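Local coordinates for protein molybdopterin adenylyltransferase (Helicobacter pylori, PDB 4XCW) that probably catalyses the transfer of AMP from ATP to molybdopterin, giving the adenylylated intermediate of molybdenum cofactor biosynthesis, at residues Lys96-Pro99 / Gly100-Glu103; Met107-Leu110 / Lys111-Thr115; Ala147-Pro150 / Ala151-Tyr154; Gln165-Glu168 / Lys169-Gln172. All coordinates share one frame; numbering follows the deposited sequence. Where two conformers were deposited one is given.

Interaction 1: residues Lys96-Pro99 / Gly100-Glu103; sequences KMLP and GFGE
With chi1 at -55° in Leu98 and -84° in Phe101, each side chain sets its CG beside the backbone N and opposite the carbonyl carbon, which leaves the two lying side by side and pointing the same way. Leu98 CB approaches Phe101 CD1 to 3.7 Å, and Leu98 CD1 meets Phe101 CE1 at 3.7 Å, coming obliquely to the ring. The backbone between them winds into the first turn of a helix. Phe101 N donates to Leu98 O at 3.1 Å from well above the carbonyl plane, whereas Glu103 N reaches Pro99 O at 3.0 Å within the plane, as an ordinary i to i+4 helical bond does. Water 1 donates to Leu98 O (2.7 Å) and accepts from Gly102 N (2.9 Å). Proline suits this first turn, where an amide hydrogen would find no acceptor from a preceding turn. Glu103 lays CG 3.3 Å from Pro99 O, and its carboxylate makes a salt bridge with Arg106 of the second subunit. The chain leads from strand 96-97, where Lys96 pairs with Ile125 and, just beyond, Leu98 with Ala123, into helix 99-110, while Leu98 and Phe101 press on Leu130 of strand 129-134.

Interaction 2: residues Met107-Leu110 / Lys111-Thr115; sequences MTSL and KYVPT
Lys111 meets the oxygens of Met107 and Thr108 first: its N makes two weak hydrogen bonds, to Met107 O at 3.4 Å and to Thr108 O at 3.5 Å. Its side chain runs extended, the aliphatic part beside these oxygens, and NZ weakly reaches water 2, which donates in turn to Thr108 OG1; that hydroxyl is also bonded to Leu104 O. In Tyr112 the backbone N gives a firmer bond to Ser109 O, 2.8 Å long, with the donor above the carbonyl plane. A chi1 of -52° swings the ring back along the helix end, where CD2 lies 3.4 Å from Thr108 O, and the ring touches Glu143 of helix 138-148. Val113 N then takes the same Ser109 O at 3.0 Å, nearly straight and in the carbonyl plane, and Val113 CG2 lies 3.6 Å from Ser109 OG. Leu110, its CG anti to the backbone N (chi1 -167°), brings CD1 to 3.5 Å from Val113 O; this apolar end also packs on Ala116 and Ile117. Pro114 begins a 3-10 segment and packs on Phe174 of the third subunit. Ser109 O thus takes both an i to i+3 and an i to i+4 bond as the helix gives way to the loop before strand 123-126, and the Lys111 ammonium, near the helix's C-terminal end, is probably favourable to its dipole.

Interaction 3: residues Ala147-Pro150 / Ala151-Tyr154; sequences AVFP and AIPY
Phe149 offers one ring face to Pro153, whose CD stands 4.3 Å above the plane and is offset toward the rim, while Pro153 CG lies 4.1 Å from Phe149 CE2. Ile152 comes to the ring obliquely, its CD1 meeting Phe149 CD1 at 3.8 Å; both it and the proline cross the phenylalanine at about a right angle. A chi1 of -170° in Phe149, with CG beside the carbonyl carbon, turns the ring along the chain towards them. All three are buried, which suits their apolar character. The backbone that sets these groups is a tight turn: Ala151 N donates to Val148 O at 3.1 Å, and Ile152 N to Phe149 O at 2.8 Å, each from well above the carbonyl plane. Pro153 has no amide hydrogen for an i to i+4 bond to Phe149 O; its CD occupies that place, 3.1 Å from the oxygen. One step on, water 3 joins Pro150 O to Tyr154 N, taking the place of a direct i to i+4 bond. Farther out, the Tyr37 ring meets that of Phe149 with planes about 50° apart, Ile152 rests on Leu130 and Ile132 of the central sheet, and Pro150 and Ala151 pack on Pro114 of the second subunit. The arrangement is a short 3-10 link, containing Pro150, that bends helix 138-148 into helix 152-158, with Pro153 in the second helix's first turn, where a missing N-H costs little, within the layered alpha/beta fold of the molybdopterin-binding domain.

Interaction 4: residues Gln165-Glu168 / Lys169-Gln172; sequences QVNE and KNIQ
Val166 presses its CG1 onto Ile171 CG2 at 3.5 Å, closer than usual for two methyls, and that same CG1 lies 3.3 Å from Ile171 O. Ile171 is buried and also packs on Phe149, a fitting place for a branched apolar side chain. The chain between them turns, with Asn167 as the first residue of the turn; its carbonyl oxygen accepts twice, from Asn170 N at 2.9 Å, above the carbonyl plane, and from Ile171 N at 3.1 Å, within it. A chi1 of -170° turns the amide of Asn167 forward, letting OD1 accept from Lys169 N at 3.2 Å. This is an Asx turn overlaid on a type I beta turn, a combination that asparagine fits well because its short side chain can imitate a backbone carbonyl. The turn belongs to the loop after helix 152-158. Past it, Gln172 bends at chi2 (-41°) and brings NE2 to Glu168 O at 2.7 Å, with the oxygen in the amide plane, a long, flexible side chain tied to backbone across the turn. Glu168 in turn gives its CA-H to Ile171 O, at a CA to O distance of 3.2 Å. Asn170 crosses Asn167 obliquely and uses ND2 to bond Glu36 O.

Interactions 1 and 2 occupy the two ends of helix 99-110, their centres about 17 Å apart. Interaction 3 touches all the others: Phe101 CE2 of interaction 1 lies 4.0 Å from Val148 CB, Thr108 OG1 of interaction 2 is 3.4 Å from Ala147 CB, and Phe149 CD2 packs 3.8 Å from Ile171 CG2 of interaction 4. The tightest approach between interactions 3 and 4 is Pro150 CB to Gln172 O at 3.1 Å. Interaction 4 itself does not meet interactions 1 and 2, whose nearest atoms are about 12 Å and about 11 Å away. Interactions 1, 2 and 3 all touch neighbouring subunits of the trimer, whereas the turn at 165-172 touches none.

Interaction 1: residues Lys96-Pro99 / Gly100-Glu103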
loop_
_atom_site.group_PDB
_atom_site.type_symbol
_atom_site.label_atom_id
_atom_site.label_comp_id
_atom_site.label_asym_id
_atom_site.label_seq_id
_atom_site.Cartn_x
_atom_site.Cartn_y
_atom_site.Cartn_z
ATOM N N LYS B 96 -11.915 -7.395 5.738
ATOM C CA LYS B 96 -11.278 -6.943 4.493
ATOM C C LYS B 96 -10.739 -5.537 4.683
ATOM O O LYS B 96 -11.477 -4.665 5.137
ATOM C CB LYS B 96 -12.270 -6.901 3.329
ATOM C CG LYS B 96 -12.740 -8.218 2.762
ATOM C CD LYS B 96 -13.664 -7.932 1.579
ATOM C CE LYS B 96 -14.092 -9.200 0.850
ATOM N NZ LYS B 96 -15.050 -10.025 1.642
ATOM N N MET B 97 -9.484 -5.287 4.311
ATOM C CA MET B 97 -8.971 -3.919 4.349
ATOM C C MET B 97 -9.098 -3.272 2.969
ATOM O O MET B 97 -9.110 -3.961 1.947
ATOM C CB MET B 97 -7.511 -3.885 4.819
ATOM C CG MET B 97 -7.296 -4.446 6.220
ATOM S SD MET B 97 -8.223 -3.543 7.485
ATOM C CE MET B 97 -7.359 -1.984 7.547
ATOM N N LEU B 98 -9.192 -1.947 2.954
ATOM C CA LEU B 98 -9.309 -1.189 1.712
ATOM C C LEU B 98 -8.109 -0.259 1.584
ATOM O O LEU B 98 -8.166 0.885 2.025
ATOM C CB LEU B 98 -10.617 -0.394 1.692
ATOM C CG LEU B 98 -11.893 -1.205 1.920
ATOM C CD1 LEU B 98 -13.103 -0.299 2.129
ATOM C CD2 LEU B 98 -12.126 -2.155 0.752
ATOM N N PRO B 99 -7.005 -0.760 1.001
ATOM C CA PRO B 99 -5.762 0.013 0.912
ATOM C C PRO B 99 -5.925 1.337 0.166
ATOM O O PRO B 99 -5.126 2.245 0.380
ATOM C CB PRO B 99 -4.811 -0.926 0.154
ATOM C CG PRO B 99 -5.679 -1.933 -0.497
ATOM C CD PRO B 99 -6.869 -2.097 0.399
ATOM N N GLY B 100 -6.935 1.440 -0.691
ATOM C CA GLY B 100 -7.159 2.658 -1.454
ATOM C C GLY B 100 -7.455 3.869 -0.588
ATOM O O GLY B 100 -7.101 4.997 -0.942
ATOM N N PHE B 101 -8.099 3.640 0.553
ATOM C CA PHE B 101 -8.372 4.730 1.488
ATOM C C PHE B 101 -7.084 5.248 2.094
ATOM O O PHE B 101 -6.858 6.449 2.124
ATOM C CB PHE B 101 -9.308 4.284 2.609
ATOM C CG PHE B 101 -10.767 4.342 2.256
ATOM C CD1 PHE B 101 -11.399 3.254 1.674
ATOM C CD2 PHE B 101 -11.513 5.478 2.523
ATOM C CE1 PHE B 101 -12.749 3.300 1.362
ATOM C CE2 PHE B 101 -12.862 5.531 2.212
ATOM C CZ PHE B 101 -13.481 4.439 1.626
ATOM N N GLY B 102 -6.250 4.340 2.587
ATOM C CA GLY B 102 -4.958 4.720 3.143
ATOM C C GLY B 102 -4.093 5.469 2.146
ATOM O O GLY B 102 -3.410 6.438 2.490
ATOM N N GLU B 103 -4.120 5.020 0.897
ATOM C CA GLU B 103 -3.366 5.684 -0.159
ATOM C C GLU B 103 -3.839 7.115 -0.380
ATOM O O GLU B 103 -3.030 8.050 -0.433
ATOM C CB GLU B 103 -3.480 4.890 -1.460
ATOM C CG GLU B 103 -2.726 3.580 -1.418
ATOM C CD GLU B 103 -3.154 2.613 -2.499
ATOM O OE1 GLU B 103 -4.033 2.967 -3.325
ATOM O OE2 GLU B 103 -2.611 1.489 -2.512
HETATM O O HOH W 1 -6.452 1.758 3.910
#

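Interaction 2: residues Met107-Leu110 / Lys111-Thr115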
loop_
_atom_site.group_PDB
_atom_site.type_symbol
_atom_site.label_atom_id
_atom_site.label_comp_id
_atom_site.label_asym_id
_atom_site.label_seq_id
_atom_site.Cartn_x
_atom_site.Cartn_y
_atom_site.Cartn_z
ATOM N N MET B 107 -2.027 10.780 0.233
ATOM C CA MET B 107 -1.828 11.665 -0.916
ATOM C C MET B 107 -2.428 13.039 -0.651
ATOM O O MET B 107 -1.848 14.071 -1.015
ATOM C CB MET B 107 -2.448 11.067 -2.180
ATOM C CG MET B 107 -1.811 9.776 -2.641
ATOM S SD MET B 107 -2.685 9.024 -4.026
ATOM C CE MET B 107 -1.896 7.419 -4.076
ATOM N N THR B 108 -3.591 13.043 -0.013
ATOM C CA THR B 108 -4.288 14.275 0.321
ATOM C C THR B 108 -3.460 15.113 1.292
ATOM O O THR B 108 -3.274 16.313 1.089
ATOM C CB THR B 108 -5.669 13.976 0.930
ATOM O OG1 THR B 108 -6.427 13.188 0.002
ATOM C CG2 THR B 108 -6.421 15.268 1.220
ATOM N N SER B 109 -2.954 14.469 2.339
ATOM C CA SER B 109 -2.133 15.157 3.326
ATOM C C SER B 109 -0.770 15.536 2.752
ATOM O O SER B 109 -0.200 16.571 3.119
ATOM C CB SER B 109 -1.955 14.288 4.572
ATOM O OG SER B 109 -1.236 14.991 5.571
ATOM N N LEU B 110 -0.261 14.713 1.838
ATOM C CA LEU B 110 1.071 14.935 1.264
ATOM C C LEU B 110 1.141 16.211 0.424
ATOM O O LEU B 110 2.231 16.716 0.138
ATOM C CB LEU B 110 1.495 13.722 0.426
ATOM C CG LEU B 110 2.969 13.639 0.013
ATOM C CD1 LEU B 110 3.892 13.764 1.219
ATOM C CD2 LEU B 110 3.236 12.338 -0.728
ATOM N N LYS B 111 -0.015 16.739 0.034
ATOM C CA LYS B 111 -0.050 18.043 -0.618
ATOM C C LYS B 111 0.483 19.120 0.321
ATOM O O LYS B 111 1.120 20.080 -0.116
ATOM C CB LYS B 111 -1.473 18.397 -1.068
ATOM C CG LYS B 111 -2.031 17.499 -2.162
ATOM C CD LYS B 111 -3.481 17.849 -2.490
ATOM C CE LYS B 111 -4.069 16.885 -3.511
ATOM N NZ LYS B 111 -5.538 17.062 -3.689
ATOM N N TYR B 112 0.229 18.947 1.616
ATOM C CA TYR B 112 0.588 19.950 2.615
ATOM C C TYR B 112 1.908 19.651 3.334
ATOM O O TYR B 112 2.803 20.496 3.377
ATOM C CB TYR B 112 -0.532 20.085 3.652
ATOM C CG TYR B 112 -1.908 20.316 3.062
ATOM C CD1 TYR B 112 -2.350 21.599 2.763
ATOM C CD2 TYR B 112 -2.766 19.251 2.809
ATOM C CE1 TYR B 112 -3.607 21.818 2.226
ATOM C CE2 TYR B 112 -4.027 19.459 2.272
ATOM C CZ TYR B 112 -4.442 20.746 1.982
ATOM O OH TYR B 112 -5.693 20.964 1.447
ATOM N N VAL B 113 2.021 18.457 3.910
ATOM C CA VAL B 113 3.189 18.114 4.719
ATOM C C VAL B 113 3.920 16.863 4.221
ATOM O O VAL B 113 3.294 15.848 3.919
ATOM C CB VAL B 113 2.798 17.910 6.207
ATOM C CG1 VAL B 113 2.343 19.226 6.821
ATOM C CG2 VAL B 113 1.711 16.860 6.346
ATOM N N PRO B 114 5.258 16.938 4.132
ATOM C CA PRO B 114 6.080 15.793 3.720
ATOM C C PRO B 114 5.921 14.603 4.655
ATOM O O PRO B 114 5.945 13.452 4.212
ATOM C CB PRO B 114 7.509 16.343 3.776
ATOM C CG PRO B 114 7.357 17.818 3.660
ATOM C CD PRO B 114 6.063 18.155 4.332
ATOM N N THR B 115 5.721 14.882 5.937
ATOM C CA THR B 115 5.587 13.832 6.941
ATOM C C THR B 115 4.262 13.081 6.857
ATOM O O THR B 115 3.985 12.188 7.666
ATOM C CB THR B 115 5.759 14.419 8.355
ATOM O OG1 THR B 115 5.006 15.634 8.465
ATOM C CG2 THR B 115 7.218 14.731 8.608
HETATM O O HOH W 2 -7.084 14.324 -2.540
#

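Interaction 3: residues Ala147-Pro150 / Ala151-Tyr154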
loop_
_atom_site.group_PDB
_atom_site.type_symbol
_atom_site.label_atom_id
_atom_site.label_comp_id
_atom_site.label_asym_id
_atom_site.label_seq_id
_atom_site.Cartn_x
_atom_site.Cartn_y
_atom_site.Cartn_z
ATOM N N ALA B 147 -11.958 14.472 0.993
ATOM C CA ALA B 147 -11.300 13.653 -0.012
ATOM C C ALA B 147 -11.914 12.264 -0.139
ATOM O O ALA B 147 -12.071 11.761 -1.252
ATOM C CB ALA B 147 -9.822 13.530 0.302
ATOM N N VAL B 148 -12.245 11.637 0.989
ATOM C CA VAL B 148 -12.656 10.232 0.955
ATOM C C VAL B 148 -14.165 10.020 0.937
ATOM O O VAL B 148 -14.628 8.979 0.475
ATOM C CB VAL B 148 -12.085 9.425 2.152
ATOM C CG1 VAL B 148 -10.565 9.506 2.175
ATOM C CG2 VAL B 148 -12.686 9.890 3.470
ATOM N N PHE B 149 -14.932 10.989 1.424
ATOM C CA PHE B 149 -16.376 10.788 1.506
ATOM C C PHE B 149 -17.085 10.482 0.171
ATOM O O PHE B 149 -18.054 9.720 0.171
ATOM C CB PHE B 149 -17.071 11.986 2.150
ATOM C CG PHE B 149 -18.519 11.725 2.462
ATOM C CD1 PHE B 149 -18.875 11.032 3.604
ATOM C CD2 PHE B 149 -19.517 12.140 1.597
ATOM C CE1 PHE B 149 -20.203 10.772 3.889
ATOM C CE2 PHE B 149 -20.847 11.881 1.876
ATOM C CZ PHE B 149 -21.186 11.198 3.026
ATOM N N PRO B 150 -16.630 11.069 -0.961
ATOM C CA PRO B 150 -17.346 10.736 -2.200
ATOM C C PRO B 150 -17.408 9.241 -2.542
ATOM O O PRO B 150 -18.225 8.860 -3.375
ATOM C CB PRO B 150 -16.553 11.497 -3.264
ATOM C CG PRO B 150 -16.082 12.715 -2.540
ATOM C CD PRO B 150 -15.707 12.205 -1.169
ATOM N N ALA B 151 -16.590 8.414 -1.893
ATOM C CA ALA B 151 -16.602 6.977 -2.150
ATOM C C ALA B 151 -17.369 6.210 -1.078
ATOM O O ALA B 151 -17.592 5.006 -1.204
ATOM C CB ALA B 151 -15.169 6.441 -2.254
ATOM N N ILE B 152 -17.781 6.902 -0.023
ATOM C CA ILE B 152 -18.328 6.217 1.152
ATOM C C ILE B 152 -19.778 5.701 0.976
ATOM O O ILE B 152 -20.056 4.537 1.290
ATOM C CB ILE B 152 -18.232 7.130 2.400
ATOM C CG1 ILE B 152 -16.769 7.251 2.830
ATOM C CG2 ILE B 152 -19.050 6.581 3.557
ATOM C CD1 ILE B 152 -16.561 8.082 4.079
ATOM N N PRO B 153 -20.703 6.538 0.471
ATOM C CA PRO B 153 -22.067 6.001 0.334
ATOM C C PRO B 153 -22.164 4.733 -0.526
ATOM O O PRO B 153 -22.896 3.809 -0.173
ATOM C CB PRO B 153 -22.821 7.153 -0.333
ATOM C CG PRO B 153 -22.094 8.371 0.111
ATOM C CD PRO B 153 -20.649 7.966 0.106
ATOM N N TYR B 154 -21.436 4.690 -1.637
ATOM C CA TYR B 154 -21.451 3.504 -2.480
ATOM C C TYR B 154 -20.827 2.330 -1.742
ATOM O O TYR B 154 -21.315 1.209 -1.836
ATOM C CB TYR B 154 -20.714 3.753 -3.788
ATOM C CG TYR B 154 -20.781 2.609 -4.777
ATOM C CD1 TYR B 154 -21.999 2.053 -5.145
ATOM C CD2 TYR B 154 -19.626 2.109 -5.366
ATOM C CE1 TYR B 154 -22.064 1.025 -6.062
ATOM C CE2 TYR B 154 -19.681 1.084 -6.279
ATOM C CZ TYR B 154 -20.900 0.544 -6.622
ATOM O OH TYR B 154 -20.954 -0.478 -7.530
HETATM O O HOH W 3 -20.261 6.924 -3.175
#

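Interaction 4: residues Gln165-Glu168 / Lys169-Gln172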
loop_
_atom_site.group_PDB
_atom_site.type_symbol
_atom_site.label_atom_id
_atom_site.label_comp_id
_atom_site.label_asym_id
_atom_site.label_seq_id
_atom_site.Cartn_x
_atom_site.Cartn_y
_atom_site.Cartn_z
ATOM N N GLN B 165 -27.984 9.410 1.963
ATOM C CA GLN B 165 -28.436 10.398 1.000
ATOM C C GLN B 165 -27.637 11.680 1.180
ATOM O O GLN B 165 -27.713 12.354 2.209
ATOM C CB GLN B 165 -29.933 10.642 1.144
ATOM C CG GLN B 165 -30.718 9.348 1.158
ATOM C CD GLN B 165 -32.057 9.462 0.473
ATOM O OE1 GLN B 165 -32.351 10.460 -0.185
ATOM N NE2 GLN B 165 -32.880 8.433 0.618
ATOM N N VAL B 166 -26.857 11.993 0.157
ATOM C CA VAL B 166 -25.866 13.055 0.205
ATOM C C VAL B 166 -26.469 14.452 0.092
ATOM O O VAL B 166 -27.391 14.676 -0.686
ATOM C CB VAL B 166 -24.851 12.843 -0.921
ATOM C CG1 VAL B 166 -23.761 13.883 -0.873
ATOM C CG2 VAL B 166 -24.270 11.453 -0.794
ATOM N N ASN B 167 -25.951 15.379 0.894
ATOM C CA ASN B 167 -26.259 16.793 0.736
ATOM C C ASN B 167 -25.339 17.357 -0.342
ATOM O O ASN B 167 -24.192 17.712 -0.075
ATOM C CB ASN B 167 -26.091 17.550 2.058
ATOM C CG ASN B 167 -26.635 18.973 1.995
ATOM O OD1 ASN B 167 -26.725 19.572 0.924
ATOM N ND2 ASN B 167 -26.997 19.519 3.152
ATOM N N GLU B 168 -25.852 17.424 -1.563
ATOM C CA GLU B 168 -25.031 17.738 -2.723
ATOM C C GLU B 168 -24.615 19.207 -2.748
ATOM O O GLU B 168 -23.742 19.603 -3.517
ATOM C CB GLU B 168 -25.785 17.351 -3.996
ATOM C CG GLU B 168 -26.173 15.878 -3.985
ATOM C CD GLU B 168 -26.823 15.416 -5.267
ATOM O OE1 GLU B 168 -27.117 16.264 -6.131
ATOM O OE2 GLU B 168 -27.042 14.193 -5.406
ATOM N N LYS B 169 -25.239 20.005 -1.890
ATOM C CA LYS B 169 -24.807 21.376 -1.671
ATOM C C LYS B 169 -23.405 21.407 -1.057
ATOM O O LYS B 169 -22.668 22.380 -1.209
ATOM C CB LYS B 169 -25.802 22.106 -0.766
ATOM C CG LYS B 169 -25.500 23.576 -0.571
ATOM C CD LYS B 169 -25.511 24.296 -1.902
ATOM C CE LYS B 169 -25.031 25.724 -1.759
ATOM N NZ LYS B 169 -25.920 26.550 -0.895
ATOM N N ASN B 170 -23.034 20.331 -0.373
ATOM C CA ASN B 170 -21.791 20.318 0.388
ATOM C C ASN B 170 -20.743 19.318 -0.094
ATOM O O ASN B 170 -19.550 19.509 0.138
ATOM C CB ASN B 170 -22.099 20.055 1.862
ATOM C CG ASN B 170 -22.869 21.193 2.502
ATOM O OD1 ASN B 170 -22.705 22.354 2.125
ATOM N ND2 ASN B 170 -23.711 20.868 3.476
ATOM N N ILE B 171 -21.185 18.252 -0.756
ATOM C CA ILE B 171 -20.271 17.206 -1.201
ATOM C C ILE B 171 -20.943 16.383 -2.302
ATOM O O ILE B 171 -22.170 16.318 -2.376
ATOM C CB ILE B 171 -19.840 16.296 -0.012
ATOM C CG1 ILE B 171 -18.638 15.415 -0.373
ATOM C CG2 ILE B 171 -21.006 15.469 0.499
ATOM C CD1 ILE B 171 -17.299 16.101 -0.166
ATOM N N GLN B 172 -20.142 15.784 -3.176
ATOM C CA GLN B 172 -20.667 14.933 -4.237
ATOM C C GLN B 172 -20.325 13.484 -3.949
ATOM O O GLN B 172 -19.188 13.181 -3.607
ATOM C CB GLN B 172 -20.094 15.338 -5.595
ATOM C CG GLN B 172 -20.303 16.796 -5.959
ATOM C CD GLN B 172 -21.679 17.302 -5.583
ATOM O OE1 GLN B 172 -22.695 16.773 -6.037
ATOM N NE2 GLN B 172 -21.719 18.337 -4.751
#